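Local atomic coordinates of putative agmatine deiminase (Streptococcus mutans, PDB entry 2EWO), a protein that probably hydrolyses agmatine to N-carbamoylputrescine and ammonia, as a member of the guanidino-group-modifying enzyme superfamily. Residues 269-281 with 325-338. Numbering follows the deposited sequence.
Sequences LKVHKMCVTKEPC and DENDQLAKQQVQEM
The imidazole of His-272 meets Met-338 at its edge, where CG of Met-338 lies in the ring plane beside ND1; SE of Met-338, modelled as selenomethionine, stands oblique to the ring, 5.5 Å from the His-272 centroid. Met-338 CE turns back to His-272 CB, and His-272 NE2 makes a weak hydrogen bond to Glu-234 OE1. Thr-277 CB and CG2 lie over one face of the Asp-325 carboxylate; Asn-327 N approaches OD2 from the other, closing an Asx turn just before helix 328-338. Asp-325 OD1 accepts a hydrogen bond from Glu-279 N through the syn lone pair at 2.9 Å, and OD2 one from Lys-278 N at 2.8 Å, again on the syn side and slightly out of plane. CG of Asp-325 stands anti to the backbone N (chi1 -174°), which carries the carboxylate across to these amides. The Gln-334 amide lies against the backbone of Lys-273 to Cys-275. Cys-275 CB packs 3.7 Å from Leu-330 CD2, and Met-274, bent at chi2 and chi3, lays CE against Val-335 CG1. Lys-278 NZ forms a salt bridge with Asp-242. Met-274 is backbone-bonded to Cys-237 and Tyr-239, while Met-338 touches Ala-236 of strand 234-237 and Val-335 touches strand 343-347. Apolar packing of Met-274, Cys-275 and Met-338 thus joins loop to helix; the Asp-325 carboxylate binds two amides across the contact and one of its own segment, whose N-H dipoles probably offset part of its buried charge.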
ATOM      1  N   LEU A 269       4.791  44.292 -24.843  1.00 36.09           N
ATOM      2  CA  LEU A 269       3.933  43.120 -24.750  1.00 34.68           C
ATOM      3  C   LEU A 269       2.544  43.330 -25.322  1.00 33.56           C
ATOM      4  O   LEU A 269       1.696  43.980 -24.712  1.00 32.71           O
ATOM      5  CB  LEU A 269       3.829  42.645 -23.301  1.00 10.00           C
ATOM      6  CG  LEU A 269       4.940  41.708 -22.831  1.00 10.00           C
ATOM      7  CD1 LEU A 269       6.290  42.399 -22.886  1.00 10.88           C
ATOM      8  CD2 LEU A 269       4.630  41.271 -21.420  1.00 11.40           C
ATOM      9  N   LYS A 270       2.316  42.768 -26.501  1.00 30.50           N
ATOM     10  CA  LYS A 270       1.025  42.876 -27.158  1.00 29.70           C
ATOM     11  C   LYS A 270       0.012  42.076 -26.348  1.00 28.56           C
ATOM     12  O   LYS A 270      -0.310  40.941 -26.696  1.00 29.13           O
ATOM     13  CB  LYS A 270       1.116  42.318 -28.579  1.00 54.12           C
ATOM     14  CG  LYS A 270      -0.175  42.411 -29.358  1.00 55.35           C
ATOM     15  CD  LYS A 270      -0.060  41.702 -30.688  1.00 56.33           C
ATOM     16  CE  LYS A 270      -1.291  41.947 -31.543  1.00 57.00           C
ATOM     17  NZ  LYS A 270      -2.539  41.544 -30.837  1.00 58.57           N
ATOM     18  N   VAL A 271      -0.482  42.667 -25.267  1.00 10.00           N
ATOM     19  CA  VAL A 271      -1.452  42.011 -24.381  1.00 10.26           C
ATOM     20  C   VAL A 271      -2.773  41.617 -25.065  1.00 10.31           C
ATOM     21  O   VAL A 271      -3.342  42.403 -25.815  1.00 10.72           O
ATOM     22  CB  VAL A 271      -1.806  42.927 -23.184  1.00 16.94           C
ATOM     23  CG1 VAL A 271      -2.710  42.183 -22.211  1.00 16.65           C
ATOM     24  CG2 VAL A 271      -0.539  43.416 -22.506  1.00 16.03           C
ATOM     25  N   HIS A 272      -3.260  40.406 -24.808  1.00 19.61           N
ATOM     26  CA  HIS A 272      -4.530  39.991 -25.398  1.00 21.28           C
ATOM     27  C   HIS A 272      -5.615  39.986 -24.346  1.00 22.21           C
ATOM     28  O   HIS A 272      -5.387  40.386 -23.206  1.00 22.39           O
ATOM     29  CB  HIS A 272      -4.448  38.607 -26.035  1.00 10.97           C
ATOM     30  CG  HIS A 272      -3.777  38.598 -27.368  1.00 10.97           C
ATOM     31  ND1 HIS A 272      -4.017  37.629 -28.317  1.00 11.09           N
ATOM     32  CD2 HIS A 272      -2.853  39.430 -27.905  1.00 10.97           C
ATOM     33  CE1 HIS A 272      -3.271  37.862 -29.381  1.00 11.36           C
ATOM     34  NE2 HIS A 272      -2.556  38.949 -29.156  1.00 11.59           N
ATOM     35  N   LYS A 273      -6.800  39.529 -24.729  1.00 16.77           N
ATOM     36  CA  LYS A 273      -7.897  39.505 -23.790  1.00 16.77           C
ATOM     37  C   LYS A 273      -8.683  38.207 -23.773  1.00 17.73           C
ATOM     38  O   LYS A 273      -9.252  37.792 -24.782  1.00 19.31           O
ATOM     39  CB  LYS A 273      -8.848  40.673 -24.050  1.00 20.34           C
ATOM     40  CG  LYS A 273      -8.377  42.010 -23.495  1.00 20.52           C
ATOM     41  CD  LYS A 273      -9.505  43.027 -23.565  1.00 21.38           C
ATOM     42  CE  LYS A 273      -9.089  44.394 -23.057  1.00 20.83           C
ATOM     43  NZ  LYS A 273     -10.235  45.353 -23.085  1.00 21.37           N
HETATM   44  N   MSE A 274      -8.704  37.572 -22.607  1.00 10.06           N
HETATM   45  CA  MSE A 274      -9.440  36.333 -22.403  1.00 10.06           C
HETATM   46  C   MSE A 274     -10.656  36.750 -21.582  1.00 10.06           C
HETATM   47  O   MSE A 274     -10.647  37.810 -20.961  1.00 10.06           O
HETATM   48  CB  MSE A 274      -8.578  35.336 -21.610  1.00 51.47           C
HETATM   49  CG  MSE A 274      -9.181  33.931 -21.439  1.00 52.32           C
HETATM   50 SE   MSE A 274      -9.332  32.909 -23.121  1.00 52.36          SE
HETATM   51  CE  MSE A 274      -7.426  32.713 -23.493  1.00 52.36           C
ATOM     52  N   CYS A 275     -11.707  35.940 -21.579  1.00 28.74           N
ATOM     53  CA  CYS A 275     -12.888  36.281 -20.801  1.00 27.62           C
ATOM     54  C   CYS A 275     -12.949  35.417 -19.553  1.00 26.97           C
ATOM     55  O   CYS A 275     -12.234  34.417 -19.436  1.00 26.95           O
ATOM     56  CB  CYS A 275     -14.152  36.051 -21.623  1.00 55.00           C
ATOM     57  SG  CYS A 275     -14.510  34.308 -21.908  1.00 55.58           S
ATOM     58  N   VAL A 276     -13.810  35.821 -18.627  1.00 47.21           N
ATOM     59  CA  VAL A 276     -14.018  35.100 -17.379  1.00 47.02           C
ATOM     60  C   VAL A 276     -15.468  34.628 -17.334  1.00 46.97           C
ATOM     61  O   VAL A 276     -16.343  35.238 -17.951  1.00 47.20           O
ATOM     62  CB  VAL A 276     -13.741  36.003 -16.136  1.00 23.47           C
ATOM     63  CG1 VAL A 276     -12.246  36.264 -15.994  1.00 23.31           C
ATOM     64  CG2 VAL A 276     -14.497  37.318 -16.257  1.00 22.84           C
ATOM     65  N   THR A 277     -15.728  33.540 -16.617  1.00 10.00           N
ATOM     66  CA  THR A 277     -17.091  33.034 -16.514  1.00 10.00           C
ATOM     67  C   THR A 277     -18.008  34.138 -15.979  1.00 10.00           C
ATOM     68  O   THR A 277     -17.541  35.112 -15.386  1.00 10.00           O
ATOM     69  CB  THR A 277     -17.161  31.804 -15.576  1.00 12.13           C
ATOM     70  OG1 THR A 277     -16.483  32.096 -14.348  1.00 11.30           O
ATOM     71  CG2 THR A 277     -16.524  30.599 -16.233  1.00 10.26           C
ATOM     72  N   LYS A 278     -19.309  33.996 -16.215  1.00 34.25           N
ATOM     73  CA  LYS A 278     -20.287  34.973 -15.745  1.00 36.29           C
ATOM     74  C   LYS A 278     -21.012  34.323 -14.563  1.00 37.02           C
ATOM     75  O   LYS A 278     -21.768  34.970 -13.838  1.00 36.99           O
ATOM     76  CB  LYS A 278     -21.279  35.318 -16.870  1.00 59.33           C
ATOM     77  CG  LYS A 278     -22.079  36.630 -16.693  1.00 60.00           C
ATOM     78  CD  LYS A 278     -21.269  37.903 -17.018  1.00 60.00           C
ATOM     79  CE  LYS A 278     -20.369  38.356 -15.860  1.00 60.00           C
ATOM     80  NZ  LYS A 278     -21.122  38.800 -14.646  1.00 59.55           N
ATOM     81  N   GLU A 279     -20.757  33.029 -14.386  1.00 33.05           N
ATOM     82  CA  GLU A 279     -21.335  32.237 -13.303  1.00 33.82           C
ATOM     83  C   GLU A 279     -20.296  31.264 -12.759  1.00 34.60           C
ATOM     84  O   GLU A 279     -19.852  30.351 -13.462  1.00 34.69           O
ATOM     85  CB  GLU A 279     -22.543  31.447 -13.793  1.00 60.00           C
ATOM     86  CG  GLU A 279     -23.837  32.232 -13.792  1.00 60.00           C
ATOM     87  CD  GLU A 279     -24.239  32.690 -12.399  1.00 60.00           C
ATOM     88  OE1 GLU A 279     -24.315  31.827 -11.491  1.00 60.00           O
ATOM     89  OE2 GLU A 279     -24.488  33.904 -12.220  1.00 60.00           O
ATOM     90  N   PRO A 280     -19.900  31.445 -11.490  1.00 32.24           N
ATOM     91  CA  PRO A 280     -18.906  30.574 -10.851  1.00 32.24           C
ATOM     92  C   PRO A 280     -19.404  29.131 -10.683  1.00 32.24           C
ATOM     93  O   PRO A 280     -20.594  28.894 -10.453  1.00 32.24           O
ATOM     94  CB  PRO A 280     -18.674  31.263  -9.510  1.00 44.52           C
ATOM     95  CG  PRO A 280     -20.048  31.828  -9.201  1.00 44.52           C
ATOM     96  CD  PRO A 280     -20.444  32.425 -10.532  1.00 44.32           C
ATOM     97  N   CYS A 281     -18.497  28.167 -10.784  1.00 32.41           N
ATOM     98  CA  CYS A 281     -18.881  26.765 -10.638  1.00 31.61           C
ATOM     99  C   CYS A 281     -19.407  26.467  -9.229  1.00 31.45           C
ATOM    100  O   CYS A 281     -18.679  26.607  -8.245  1.00 31.13           O
ATOM    101  CB  CYS A 281     -17.682  25.865 -10.935  1.00 28.49           C
ATOM    102  SG  CYS A 281     -16.859  26.265 -12.469  1.00 28.71           S
ATOM    103  N   ASP A 325     -20.401  27.754 -19.134  1.00 30.25           N
ATOM    104  CA  ASP A 325     -20.685  29.115 -18.722  1.00 29.37           C
ATOM    105  C   ASP A 325     -21.279  29.887 -19.894  1.00 30.48           C
ATOM    106  O   ASP A 325     -21.332  29.387 -21.024  1.00 29.56           O
ATOM    107  CB  ASP A 325     -19.391  29.782 -18.242  1.00 24.45           C
ATOM    108  CG  ASP A 325     -19.621  31.160 -17.665  1.00 24.08           C
ATOM    109  OD1 ASP A 325     -20.124  31.246 -16.524  1.00 23.98           O
ATOM    110  OD2 ASP A 325     -19.298  32.154 -18.349  1.00 22.96           O
ATOM    111  N   GLU A 326     -21.735  31.103 -19.605  1.00 29.38           N
ATOM    112  CA  GLU A 326     -22.336  31.987 -20.600  1.00 30.01           C
ATOM    113  C   GLU A 326     -21.245  32.481 -21.556  1.00 30.18           C
ATOM    114  O   GLU A 326     -21.391  32.405 -22.777  1.00 31.31           O
ATOM    115  CB  GLU A 326     -23.031  33.163 -19.886  1.00 60.00           C
ATOM    116  CG  GLU A 326     -23.882  34.070 -20.778  1.00 60.00           C
ATOM    117  CD  GLU A 326     -24.766  35.035 -19.981  1.00 60.00           C
ATOM    118  OE1 GLU A 326     -24.256  35.694 -19.047  1.00 60.00           O
ATOM    119  OE2 GLU A 326     -25.975  35.142 -20.299  1.00 60.00           O
ATOM    120  N   ASN A 327     -20.146  32.972 -20.994  1.00 10.01           N
ATOM    121  CA  ASN A 327     -19.028  33.461 -21.795  1.00 10.10           C
ATOM    122  C   ASN A 327     -18.099  32.312 -22.175  1.00 10.03           C
ATOM    123  O   ASN A 327     -16.881  32.483 -22.248  1.00 10.01           O
ATOM    124  CB  ASN A 327     -18.253  34.528 -21.017  1.00 59.12           C
ATOM    125  CG  ASN A 327     -18.745  35.934 -21.316  1.00 59.43           C
ATOM    126  OD1 ASN A 327     -18.550  36.864 -20.519  1.00 59.43           O
ATOM    127  ND2 ASN A 327     -19.379  36.101 -22.481  1.00 59.43           N
ATOM    128  N   ASP A 328     -18.691  31.147 -22.433  1.00 10.00           N
ATOM    129  CA  ASP A 328     -17.939  29.943 -22.791  1.00 10.00           C
ATOM    130  C   ASP A 328     -17.520  29.933 -24.268  1.00 10.00           C
ATOM    131  O   ASP A 328     -16.328  29.918 -24.583  1.00 10.00           O
ATOM    132  CB  ASP A 328     -18.787  28.697 -22.462  1.00 59.52           C
ATOM    133  CG  ASP A 328     -17.946  27.440 -22.245  1.00 59.98           C
ATOM    134  OD1 ASP A 328     -16.986  27.486 -21.434  1.00 58.46           O
ATOM    135  OD2 ASP A 328     -18.263  26.406 -22.878  1.00 59.99           O
ATOM    136  N   GLN A 329     -18.501  29.949 -25.167  1.00 15.52           N
ATOM    137  CA  GLN A 329     -18.223  29.927 -26.597  1.00 14.71           C
ATOM    138  C   GLN A 329     -17.339  31.098 -26.995  1.00 14.50           C
ATOM    139  O   GLN A 329     -16.621  31.033 -27.993  1.00 14.47           O
ATOM    140  CB  GLN A 329     -19.523  29.972 -27.393  1.00 20.97           C
ATOM    141  CG  GLN A 329     -20.465  28.797 -27.152  1.00 21.94           C
ATOM    142  CD  GLN A 329     -21.024  28.758 -25.736  1.00 23.04           C
ATOM    143  OE1 GLN A 329     -21.255  29.804 -25.113  1.00 21.85           O
ATOM    144  NE2 GLN A 329     -21.265  27.547 -25.224  1.00 22.64           N
ATOM    145  N   LEU A 330     -17.400  32.171 -26.208  1.00 10.32           N
ATOM    146  CA  LEU A 330     -16.586  33.358 -26.460  1.00 11.07           C
ATOM    147  C   LEU A 330     -15.113  33.046 -26.216  1.00 12.17           C
ATOM    148  O   LEU A 330     -14.227  33.533 -26.933  1.00 12.13           O
ATOM    149  CB  LEU A 330     -17.010  34.503 -25.537  1.00 12.52           C
ATOM    150  CG  LEU A 330     -16.013  35.660 -25.402  1.00 11.25           C
ATOM    151  CD1 LEU A 330     -15.763  36.322 -26.748  1.00 10.00           C
ATOM    152  CD2 LEU A 330     -16.569  36.667 -24.411  1.00 11.56           C
ATOM    153  N   ALA A 331     -14.862  32.238 -25.191  1.00 10.00           N
ATOM    154  CA  ALA A 331     -13.507  31.845 -24.830  1.00 10.00           C
ATOM    155  C   ALA A 331     -12.853  31.100 -25.984  1.00 10.00           C
ATOM    156  O   ALA A 331     -11.704  31.380 -26.346  1.00 10.00           O
ATOM    157  CB  ALA A 331     -13.533  30.967 -23.590  1.00 10.00           C
ATOM    158  N   LYS A 332     -13.594  30.156 -26.560  1.00 10.16           N
ATOM    159  CA  LYS A 332     -13.094  29.367 -27.682  1.00 10.00           C
ATOM    160  C   LYS A 332     -12.804  30.265 -28.885  1.00 10.00           C
ATOM    161  O   LYS A 332     -11.895  29.990 -29.670  1.00 10.00           O
ATOM    162  CB  LYS A 332     -14.110  28.288 -28.071  1.00 14.65           C
ATOM    163  CG  LYS A 332     -13.622  27.366 -29.170  1.00 14.95           C
ATOM    164  CD  LYS A 332     -14.666  26.324 -29.536  1.00 16.00           C
ATOM    165  CE  LYS A 332     -14.188  25.445 -30.691  1.00 16.14           C
ATOM    166  NZ  LYS A 332     -15.223  24.453 -31.100  1.00 15.61           N
ATOM    167  N   GLN A 333     -13.585  31.339 -29.019  1.00 10.00           N
ATOM    168  CA  GLN A 333     -13.418  32.298 -30.108  1.00 10.00           C
ATOM    169  C   GLN A 333     -12.171  33.119 -29.855  1.00 10.00           C
ATOM    170  O   GLN A 333     -11.327  33.271 -30.740  1.00 10.00           O
ATOM    171  CB  GLN A 333     -14.630  33.239 -30.201  1.00 10.68           C
ATOM    172  CG  GLN A 333     -14.431  34.475 -31.117  1.00 11.52           C
ATOM    173  CD  GLN A 333     -15.645  35.420 -31.138  1.00 11.41           C
ATOM    174  OE1 GLN A 333     -15.532  36.599 -31.500  1.00 10.16           O
ATOM    175  NE2 GLN A 333     -16.813  34.896 -30.756  1.00 11.28           N
ATOM    176  N   GLN A 334     -12.058  33.648 -28.642  1.00 10.00           N
ATOM    177  CA  GLN A 334     -10.908  34.463 -28.279  1.00 10.00           C
ATOM    178  C   GLN A 334      -9.589  33.729 -28.485  1.00 10.00           C
ATOM    179  O   GLN A 334      -8.685  34.254 -29.147  1.00 10.00           O
ATOM    180  CB  GLN A 334     -11.014  34.931 -26.826  1.00 20.24           C
ATOM    181  CG  GLN A 334     -12.238  35.792 -26.539  1.00 21.56           C
ATOM    182  CD  GLN A 334     -12.016  36.763 -25.384  1.00 21.56           C
ATOM    183  OE1 GLN A 334     -11.725  36.358 -24.251  1.00 21.56           O
ATOM    184  NE2 GLN A 334     -12.152  38.057 -25.670  1.00 21.56           N
ATOM    185  N   VAL A 335      -9.491  32.520 -27.922  1.00 11.41           N
ATOM    186  CA  VAL A 335      -8.276  31.697 -28.024  1.00 11.33           C
ATOM    187  C   VAL A 335      -7.946  31.397 -29.484  1.00 11.52           C
ATOM    188  O   VAL A 335      -6.772  31.271 -29.868  1.00 11.42           O
ATOM    189  CB  VAL A 335      -8.417  30.344 -27.262  1.00 24.76           C
ATOM    190  CG1 VAL A 335      -8.634  30.595 -25.777  1.00 24.48           C
ATOM    191  CG2 VAL A 335      -9.554  29.518 -27.839  1.00 24.38           C
ATOM    192  N   GLN A 336      -9.005  31.297 -30.287  1.00 10.00           N
ATOM    193  CA  GLN A 336      -8.904  31.027 -31.714  1.00 10.00           C
ATOM    194  C   GLN A 336      -8.124  32.155 -32.399  1.00 10.00           C
ATOM    195  O   GLN A 336      -7.259  31.901 -33.244  1.00 10.00           O
ATOM    196  CB  GLN A 336     -10.313  30.907 -32.293  1.00 32.64           C
ATOM    197  CG  GLN A 336     -10.377  30.246 -33.630  1.00 32.78           C
ATOM    198  CD  GLN A 336      -9.577  28.974 -33.674  1.00 32.10           C
ATOM    199  OE1 GLN A 336      -8.346  29.006 -33.661  1.00 32.51           O
ATOM    200  NE2 GLN A 336     -10.267  27.837 -33.724  1.00 31.23           N
ATOM    201  N   GLU A 337      -8.434  33.392 -32.006  1.00 28.18           N
ATOM    202  CA  GLU A 337      -7.783  34.587 -32.543  1.00 29.01           C
ATOM    203  C   GLU A 337      -6.279  34.497 -32.300  1.00 28.66           C
ATOM    204  O   GLU A 337      -5.473  34.613 -33.227  1.00 28.54           O
ATOM    205  CB  GLU A 337      -8.295  35.862 -31.849  1.00 60.00           C
ATOM    206  CG  GLU A 337      -9.812  35.970 -31.608  1.00 60.00           C
ATOM    207  CD  GLU A 337     -10.651  35.894 -32.877  1.00 60.00           C
ATOM    208  OE1 GLU A 337     -10.350  36.641 -33.838  1.00 60.00           O
ATOM    209  OE2 GLU A 337     -11.622  35.095 -32.897  1.00 60.00           O
HETATM  210  N   MSE A 338      -5.919  34.297 -31.034  1.00 11.04           N
HETATM  211  CA  MSE A 338      -4.531  34.195 -30.603  1.00 11.15           C
HETATM  212  C   MSE A 338      -3.755  33.157 -31.407  1.00 11.09           C
HETATM  213  O   MSE A 338      -2.701  33.445 -31.984  1.00 10.16           O
HETATM  214  CB  MSE A 338      -4.482  33.826 -29.125  1.00 35.67           C
HETATM  215  CG  MSE A 338      -5.380  34.680 -28.261  1.00 38.85           C
HETATM  216 SE   MSE A 338      -5.659  33.931 -26.485  1.00 39.77          SE
HETATM  217  CE  MSE A 338      -5.618  35.572 -25.408  1.00 39.77           C
TER